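Local coordinates for linoleate 11-lipoxygenase (Gaeumannomyces graminis, PDB 5FX8), which oxygenates linoleic and alpha-linolenic acids to 11S- and 13R-hydroperoxy fatty acids by means of a catalytic manganese ion, at residues A[176-181]-A[388-393]; A[186-191]-A[235-240]; A[410-415]-A[466-471]. All coordinates share one frame; numbering follows the deposited sequence.

Interaction 1: A[176-181]-A[388-393]; sequences LKRLHP and SGPRLP
The guanidinium of R178 meets the backbone carbonyl of P390 edge-on, its two terminal nitrogens straddling a single oxygen. The bond from NH2 of R178 to O of P390 measures 2.8 Å and is the straighter, at 150° about the hydrogen; the second, from NH1 of R178 to the same O, is 3.1 Å and more bent. The oxygen lies close to the guanidinium plane, NH1 approaching on a carbonyl lone pair and NH2 nearly along the C=O axis. A bend at chi3 (-65°) sets NE out of line with the earlier part of the chain, and NH1 comes beside CA of G389, at 3.4 Å. NE and NH1 also donate to the carbonyls of G382 and G210, so the buried arginine ties three backbone oxygens, two from the 381-395 connection and one from just before strand 212-216. At the H180 end a single water takes over: it lies in the plane of the ring at its edge, 3.0 Å from NE2 of H180 and 2.8 Å from OG of S388, and bridges the two. The other ring nitrogen, ND1, is bonded to the backbone N-H groups of T182 and K183. Beside this bridge, CD of P181 packs on CB of S388 at 3.8 Å. Segment 176-181 includes the edge strand 177-178, paired with strand 212-216 in the five-stranded antiparallel sheet, while 388-393 belongs to the loop joining helix 374-380 to helix 396-420; that loop continues over the sheet, with L392 against F213 and F247.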
# COMPACT_ATOMS: atom_id res chain seq x y z
N LEU A 176 -2.83 -0.90 21.76
CA LEU A 176 -2.76 -1.59 23.04
C LEU A 176 -1.90 -0.84 24.05
O LEU A 176 -0.90 -0.20 23.71
CB LEU A 176 -2.21 -2.99 22.82
CG LEU A 176 -2.14 -3.88 24.05
CD1 LEU A 176 -3.55 -4.41 24.36
CD2 LEU A 176 -1.11 -4.98 23.86
N LYS A 177 -2.27 -0.92 25.32
CA LYS A 177 -1.55 -0.20 26.35
C LYS A 177 -1.70 -0.95 27.66
O LYS A 177 -2.80 -1.40 27.98
CB LYS A 177 -2.08 1.23 26.44
CG LYS A 177 -2.16 1.76 27.83
CD LYS A 177 -3.45 2.55 28.04
CE LYS A 177 -3.73 2.81 29.52
NZ LYS A 177 -5.01 3.55 29.68
N ARG A 178 -0.60 -1.12 28.38
CA ARG A 178 -0.61 -1.81 29.66
C ARG A 178 -1.25 -0.94 30.73
O ARG A 178 -1.08 0.28 30.75
CB ARG A 178 0.81 -2.17 30.08
CG ARG A 178 0.88 -3.07 31.29
CD ARG A 178 2.26 -3.08 31.90
NE ARG A 178 3.26 -3.65 31.02
CZ ARG A 178 3.79 -4.86 31.14
NH1 ARG A 178 3.42 -5.65 32.12
NH2 ARG A 178 4.69 -5.28 30.28
N LEU A 179 -1.98 -1.55 31.65
CA LEU A 179 -2.60 -0.81 32.73
C LEU A 179 -1.61 -0.66 33.88
O LEU A 179 -1.17 -1.66 34.44
CB LEU A 179 -3.87 -1.50 33.22
CG LEU A 179 -5.01 -1.46 32.20
CD1 LEU A 179 -6.25 -2.14 32.76
CD2 LEU A 179 -5.29 -0.00 31.75
N HIS A 180 -1.29 0.57 34.22
CA HIS A 180 -0.42 0.81 35.35
C HIS A 180 -1.12 0.41 36.64
O HIS A 180 -2.29 0.71 36.82
CB HIS A 180 -0.03 2.27 35.43
CG HIS A 180 1.09 2.52 36.38
ND1 HIS A 180 0.88 2.91 37.69
CD2 HIS A 180 2.43 2.40 36.23
CE1 HIS A 180 2.05 3.05 38.29
NE2 HIS A 180 3.00 2.74 37.43
N PRO A 181 -0.41 -0.23 37.57
CA PRO A 181 -1.07 -0.69 38.80
C PRO A 181 -1.69 0.42 39.60
O PRO A 181 -2.68 0.17 40.28
CB PRO A 181 0.06 -1.36 39.57
CG PRO A 181 0.95 -1.83 38.53
CD PRO A 181 0.96 -0.76 37.49
N SER A 388 6.53 -2.14 35.38
CA SER A 388 5.54 -2.30 36.44
C SER A 388 4.76 -3.60 36.29
O SER A 388 3.68 -3.75 36.86
CB SER A 388 4.62 -1.09 36.50
OG SER A 388 5.39 0.10 36.51
N GLY A 389 5.32 -4.55 35.54
CA GLY A 389 4.73 -5.85 35.29
C GLY A 389 5.68 -6.76 34.54
O GLY A 389 6.83 -6.40 34.28
N PRO A 390 5.24 -7.94 34.17
CA PRO A 390 6.11 -8.88 33.46
C PRO A 390 6.30 -8.51 32.00
O PRO A 390 5.64 -7.64 31.45
CB PRO A 390 5.38 -10.21 33.59
CG PRO A 390 4.02 -9.86 33.72
CD PRO A 390 3.96 -8.58 34.49
N ARG A 391 7.20 -9.24 31.38
CA ARG A 391 7.64 -8.97 30.03
C ARG A 391 6.76 -9.77 29.09
O ARG A 391 6.49 -10.95 29.34
CB ARG A 391 9.12 -9.36 29.88
CG ARG A 391 9.83 -8.95 28.61
CD ARG A 391 11.28 -9.47 28.54
NE ARG A 391 12.21 -8.36 28.39
CZ ARG A 391 13.01 -7.96 29.36
NH1 ARG A 391 12.99 -8.63 30.50
NH2 ARG A 391 13.81 -6.92 29.21
N LEU A 392 6.28 -9.14 28.04
CA LEU A 392 5.54 -9.86 27.02
C LEU A 392 6.44 -10.89 26.36
O LEU A 392 7.47 -10.53 25.79
CB LEU A 392 5.02 -8.89 25.97
CG LEU A 392 4.00 -7.88 26.43
CD1 LEU A 392 3.75 -6.86 25.35
CD2 LEU A 392 2.76 -8.63 26.75
N PRO A 393 6.08 -12.17 26.39
CA PRO A 393 6.95 -13.16 25.74
C PRO A 393 7.04 -13.02 24.22
O PRO A 393 8.04 -13.47 23.64
CB PRO A 393 6.33 -14.50 26.16
CG PRO A 393 5.02 -14.19 26.73
CD PRO A 393 5.07 -12.80 27.24
O HOH W 1 6.04 2.65 37.44

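Interaction 2: A[186-191]-A[235-240]; sequences LPFSVE and QGLFYL
The ring of F188 has the amide end of Q235 at its edge, near the ring plane and beside CD2, while L237 comes in obliquely by its CB. Ring and amide planes stand 44° apart, so the two flat groups are not stacked; the side chains lie alongside one another and point opposite ways. CE2 and CZ carry the contact with the strand backbone and the CB atoms. CE2 of F188 lies 3.8 Å from CB of Q235 and 3.7 Å from the backbone O of the same glutamine, and CZ of F188 reaches CB of L237 at 3.9 Å. P187 adds a smaller contact: its CG packs on CD1 of L237 at 4.1 Å, the proline and leucine crossing obliquely. L237 thus meets two consecutive loop residues. The case illustrates how an irregular segment can cover part of one strand by packing, without a hydrogen bond between the two segments: Q235 and L237 both direct their CB toward the loop, and G236 between them carries no side chain. Strand 235-241 runs antiparallel between strands 212-216 and 246-253; F188 extends onto A251 and K253 of the latter, L237 also packs on L203 of helix 203-208, and E191 ends the loop at the N-cap position of helix 192-199.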
# COMPACT_ATOMS: atom_id res chain seq x y z
N LEU A 186 -9.16 0.34 36.58
CA LEU A 186 -9.83 -0.64 35.74
C LEU A 186 -10.90 0.04 34.89
O LEU A 186 -11.75 0.75 35.44
CB LEU A 186 -10.48 -1.72 36.60
CG LEU A 186 -9.54 -2.58 37.41
CD1 LEU A 186 -10.34 -3.45 38.34
CD2 LEU A 186 -8.74 -3.43 36.48
N PRO A 187 -10.91 -0.17 33.58
CA PRO A 187 -11.90 0.51 32.74
C PRO A 187 -13.33 0.05 33.03
O PRO A 187 -14.24 0.87 33.13
CB PRO A 187 -11.48 0.13 31.33
CG PRO A 187 -10.78 -1.16 31.48
CD PRO A 187 -10.07 -1.09 32.81
N PHE A 188 -13.54 -1.25 33.15
CA PHE A 188 -14.85 -1.78 33.46
C PHE A 188 -14.67 -3.00 34.35
O PHE A 188 -13.57 -3.53 34.49
CB PHE A 188 -15.63 -2.14 32.20
CG PHE A 188 -14.93 -3.09 31.29
CD1 PHE A 188 -14.99 -4.45 31.51
CD2 PHE A 188 -14.25 -2.63 30.18
CE1 PHE A 188 -14.37 -5.32 30.67
CE2 PHE A 188 -13.63 -3.50 29.32
CZ PHE A 188 -13.69 -4.85 29.57
N SER A 189 -15.76 -3.44 34.94
CA SER A 189 -15.75 -4.55 35.88
C SER A 189 -16.29 -5.81 35.22
O SER A 189 -17.02 -5.76 34.23
CB SER A 189 -16.56 -4.23 37.13
OG SER A 189 -16.25 -5.16 38.17
N VAL A 190 -15.89 -6.94 35.76
CA VAL A 190 -16.37 -8.24 35.33
C VAL A 190 -16.75 -9.02 36.57
O VAL A 190 -16.14 -8.85 37.64
CB VAL A 190 -15.33 -9.00 34.50
CG1 VAL A 190 -15.98 -10.19 33.85
CG2 VAL A 190 -14.72 -8.12 33.45
N GLU A 191 -17.76 -9.88 36.44
CA GLU A 191 -18.15 -10.73 37.55
C GLU A 191 -16.97 -11.59 37.96
O GLU A 191 -16.47 -12.39 37.16
CB GLU A 191 -19.33 -11.63 37.15
CG GLU A 191 -20.65 -10.91 37.07
CD GLU A 191 -21.71 -11.76 36.40
OE1 GLU A 191 -21.54 -13.00 36.34
OE2 GLU A 191 -22.70 -11.18 35.90
N GLN A 235 -14.32 -1.71 24.29
CA GLN A 235 -13.11 -1.73 25.08
C GLN A 235 -12.77 -3.19 25.26
O GLN A 235 -13.63 -3.97 25.65
CB GLN A 235 -13.31 -1.06 26.43
CG GLN A 235 -13.63 0.38 26.36
CD GLN A 235 -13.79 0.97 27.71
OE1 GLN A 235 -13.09 1.90 28.08
NE2 GLN A 235 -14.71 0.41 28.48
N GLY A 236 -11.54 -3.56 24.93
CA GLY A 236 -11.07 -4.91 25.09
C GLY A 236 -10.05 -4.95 26.22
O GLY A 236 -9.13 -4.13 26.27
N LEU A 237 -10.24 -5.91 27.12
CA LEU A 237 -9.32 -6.16 28.22
C LEU A 237 -8.56 -7.44 27.93
O LEU A 237 -9.17 -8.47 27.61
CB LEU A 237 -10.08 -6.27 29.52
CG LEU A 237 -9.37 -6.00 30.83
CD1 LEU A 237 -8.75 -4.65 30.80
CD2 LEU A 237 -10.43 -6.05 31.89
N PHE A 238 -7.24 -7.37 28.02
CA PHE A 238 -6.38 -8.50 27.75
C PHE A 238 -5.47 -8.73 28.94
O PHE A 238 -5.25 -7.83 29.75
CB PHE A 238 -5.58 -8.28 26.50
CG PHE A 238 -6.42 -7.99 25.31
CD1 PHE A 238 -6.89 -6.72 25.07
CD2 PHE A 238 -6.70 -8.98 24.41
CE1 PHE A 238 -7.64 -6.46 23.97
CE2 PHE A 238 -7.45 -8.73 23.31
CZ PHE A 238 -7.92 -7.48 23.08
N TYR A 239 -4.95 -9.94 29.08
CA TYR A 239 -4.07 -10.21 30.20
C TYR A 239 -2.96 -11.16 29.80
O TYR A 239 -3.08 -11.93 28.85
CB TYR A 239 -4.81 -10.76 31.42
CG TYR A 239 -5.11 -12.24 31.40
CD1 TYR A 239 -6.00 -12.76 30.51
CD2 TYR A 239 -4.56 -13.08 32.34
CE1 TYR A 239 -6.31 -14.09 30.51
CE2 TYR A 239 -4.85 -14.43 32.35
CZ TYR A 239 -5.74 -14.92 31.43
OH TYR A 239 -6.08 -16.24 31.39
N LEU A 240 -1.86 -11.10 30.53
CA LEU A 240 -0.78 -12.04 30.38
C LEU A 240 -0.96 -13.16 31.40
O LEU A 240 -0.97 -12.90 32.61
CB LEU A 240 0.56 -11.32 30.55
CG LEU A 240 1.82 -12.12 30.23
CD1 LEU A 240 1.71 -12.81 28.89
CD2 LEU A 240 2.99 -11.18 30.23

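Interaction 3: A[410-415]-A[466-471]; sequences RFMQAF and VLTHVA
M412 leaves its helix with CG anti to the carbonyl carbon (chi1 -74°), and a bend at chi2 (-56°) swings SD toward L467, while an extended chi3 carries CE onward to A471. The thioether therefore spreads over one turn of the opposing helix. SD of M412 rests on CB of L467 at 3.6 Å, the two side chains crossing at about a right angle; CE of M412 lies near the backbone O of L467 and 3.8 Å from CB of A471. Closer to the root of the methionine, CB sits 3.7 Å from OG1 of T468, a hydroxyl already bonded to the carbonyl of V464 one turn earlier in its own helix and so satisfied in this buried setting. The example is a helix pair within the largely helical lipoxygenase catalytic domain: the axes of 410-415 and 466-471 approach to 9.3 Å, with their N-to-C directions 139° apart, a tilted and roughly antiparallel crossing. Helix 460-481 has a second role further along, since it carries H478, one of the manganese ligands, whose side chain is about 11 Å from that of A471. One turn beyond M412, F415 presents its ring edge to L467, with CE2 of F415 4.0 Å from CD1 of the leucine. Helix 313-321 flanks the same apolar layer, its V317 meeting F415 and its V314 meeting L467. F555 touches M412, and its ring stacks with that of F411.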
# COMPACT_ATOMS: atom_id res chain seq x y z
N ARG A 410 21.30 1.95 10.59
CA ARG A 410 22.64 1.77 10.07
C ARG A 410 22.84 2.59 8.80
O ARG A 410 23.81 3.35 8.70
CB ARG A 410 22.91 0.30 9.83
CG ARG A 410 24.31 0.02 9.34
CD ARG A 410 24.45 -1.44 9.03
NE ARG A 410 24.00 -2.27 10.14
CZ ARG A 410 24.78 -2.61 11.17
NH1 ARG A 410 26.05 -2.18 11.22
NH2 ARG A 410 24.30 -3.37 12.14
N PHE A 411 21.92 2.48 7.84
CA PHE A 411 22.08 3.28 6.63
C PHE A 411 22.11 4.77 6.95
O PHE A 411 22.94 5.50 6.40
CB PHE A 411 20.99 3.01 5.61
CG PHE A 411 21.05 3.93 4.44
CD1 PHE A 411 20.39 5.14 4.46
CD2 PHE A 411 21.78 3.60 3.33
CE1 PHE A 411 20.46 5.98 3.42
CE2 PHE A 411 21.85 4.44 2.27
CZ PHE A 411 21.20 5.64 2.32
N MET A 412 21.19 5.24 7.77
CA MET A 412 21.12 6.68 7.98
C MET A 412 22.36 7.17 8.68
O MET A 412 22.84 8.27 8.40
CB MET A 412 19.87 7.06 8.76
CG MET A 412 18.60 6.98 7.98
SD MET A 412 18.57 7.94 6.46
CE MET A 412 16.91 7.59 5.94
N GLN A 413 22.89 6.37 9.59
CA GLN A 413 24.13 6.73 10.27
C GLN A 413 25.27 6.84 9.27
O GLN A 413 26.03 7.81 9.29
CB GLN A 413 24.45 5.70 11.34
CG GLN A 413 25.62 6.11 12.21
CD GLN A 413 25.23 7.16 13.25
OE1 GLN A 413 24.43 6.89 14.14
NE2 GLN A 413 25.82 8.35 13.14
N ALA A 414 25.38 5.88 8.37
CA ALA A 414 26.45 6.00 7.39
C ALA A 414 26.19 7.17 6.43
O ALA A 414 27.14 7.80 5.98
CB ALA A 414 26.64 4.70 6.63
N PHE A 415 24.94 7.47 6.13
CA PHE A 415 24.64 8.58 5.23
C PHE A 415 25.00 9.92 5.85
O PHE A 415 25.57 10.78 5.18
CB PHE A 415 23.16 8.53 4.84
CG PHE A 415 22.65 9.78 4.20
CD1 PHE A 415 23.14 10.20 2.98
CD2 PHE A 415 21.70 10.55 4.81
CE1 PHE A 415 22.70 11.34 2.40
CE2 PHE A 415 21.23 11.70 4.21
CZ PHE A 415 21.74 12.09 3.01
N VAL A 466 15.71 11.62 13.18
CA VAL A 466 14.71 12.18 12.28
C VAL A 466 14.64 11.38 10.98
O VAL A 466 13.56 10.92 10.57
CB VAL A 466 15.02 13.66 12.03
CG1 VAL A 466 14.23 14.21 10.86
CG2 VAL A 466 14.72 14.43 13.26
N LEU A 467 15.78 11.18 10.32
CA LEU A 467 15.79 10.48 9.04
C LEU A 467 15.39 9.01 9.19
O LEU A 467 14.70 8.46 8.32
CB LEU A 467 17.17 10.62 8.40
CG LEU A 467 17.68 12.04 8.22
CD1 LEU A 467 19.01 12.09 7.50
CD2 LEU A 467 16.65 12.88 7.48
N THR A 468 15.79 8.37 10.28
CA THR A 468 15.36 7.01 10.54
C THR A 468 13.85 6.93 10.73
O THR A 468 13.19 6.04 10.19
CB THR A 468 16.08 6.46 11.76
OG1 THR A 468 17.46 6.69 11.58
CG2 THR A 468 15.86 5.00 11.87
N HIS A 469 13.29 7.85 11.49
CA HIS A 469 11.87 7.81 11.75
C HIS A 469 11.07 8.09 10.49
O HIS A 469 10.01 7.50 10.28
CB HIS A 469 11.54 8.79 12.86
CG HIS A 469 10.15 8.66 13.36
ND1 HIS A 469 9.66 7.49 13.89
CD2 HIS A 469 9.13 9.54 13.38
CE1 HIS A 469 8.40 7.66 14.22
NE2 HIS A 469 8.05 8.90 13.92
N VAL A 470 11.56 8.97 9.61
CA VAL A 470 10.81 9.19 8.39
C VAL A 470 10.86 7.94 7.51
O VAL A 470 9.82 7.46 7.06
CB VAL A 470 11.30 10.42 7.62
CG1 VAL A 470 10.53 10.48 6.34
CG2 VAL A 470 11.04 11.66 8.40
N ALA A 471 12.06 7.39 7.29
CA ALA A 471 12.11 6.19 6.47
C ALA A 471 11.27 5.08 7.08
O ALA A 471 10.66 4.29 6.35
CB ALA A 471 13.56 5.75 6.25

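Overall arrangement
Interactions 1 and 2 are neighbours, their centres 13 Å apart, and both build on the same antiparallel sheet. They touch directly: L240 packs against P390, R391 and P393, and L179 against P187. Along the chain, both segments of interaction 2 fall between those of interaction 1, so the later loop 388-393 returns to a sheet whose strands come earlier in the sequence. Interaction 3 follows both in sequence and stands apart, its centre 30 Å from that of interaction 1 and 39 Å from that of interaction 2. Yet segment 388-393 leads into helix 396-420, which bears residues 410-415, linking the sheet region with the helical body that holds the manganese.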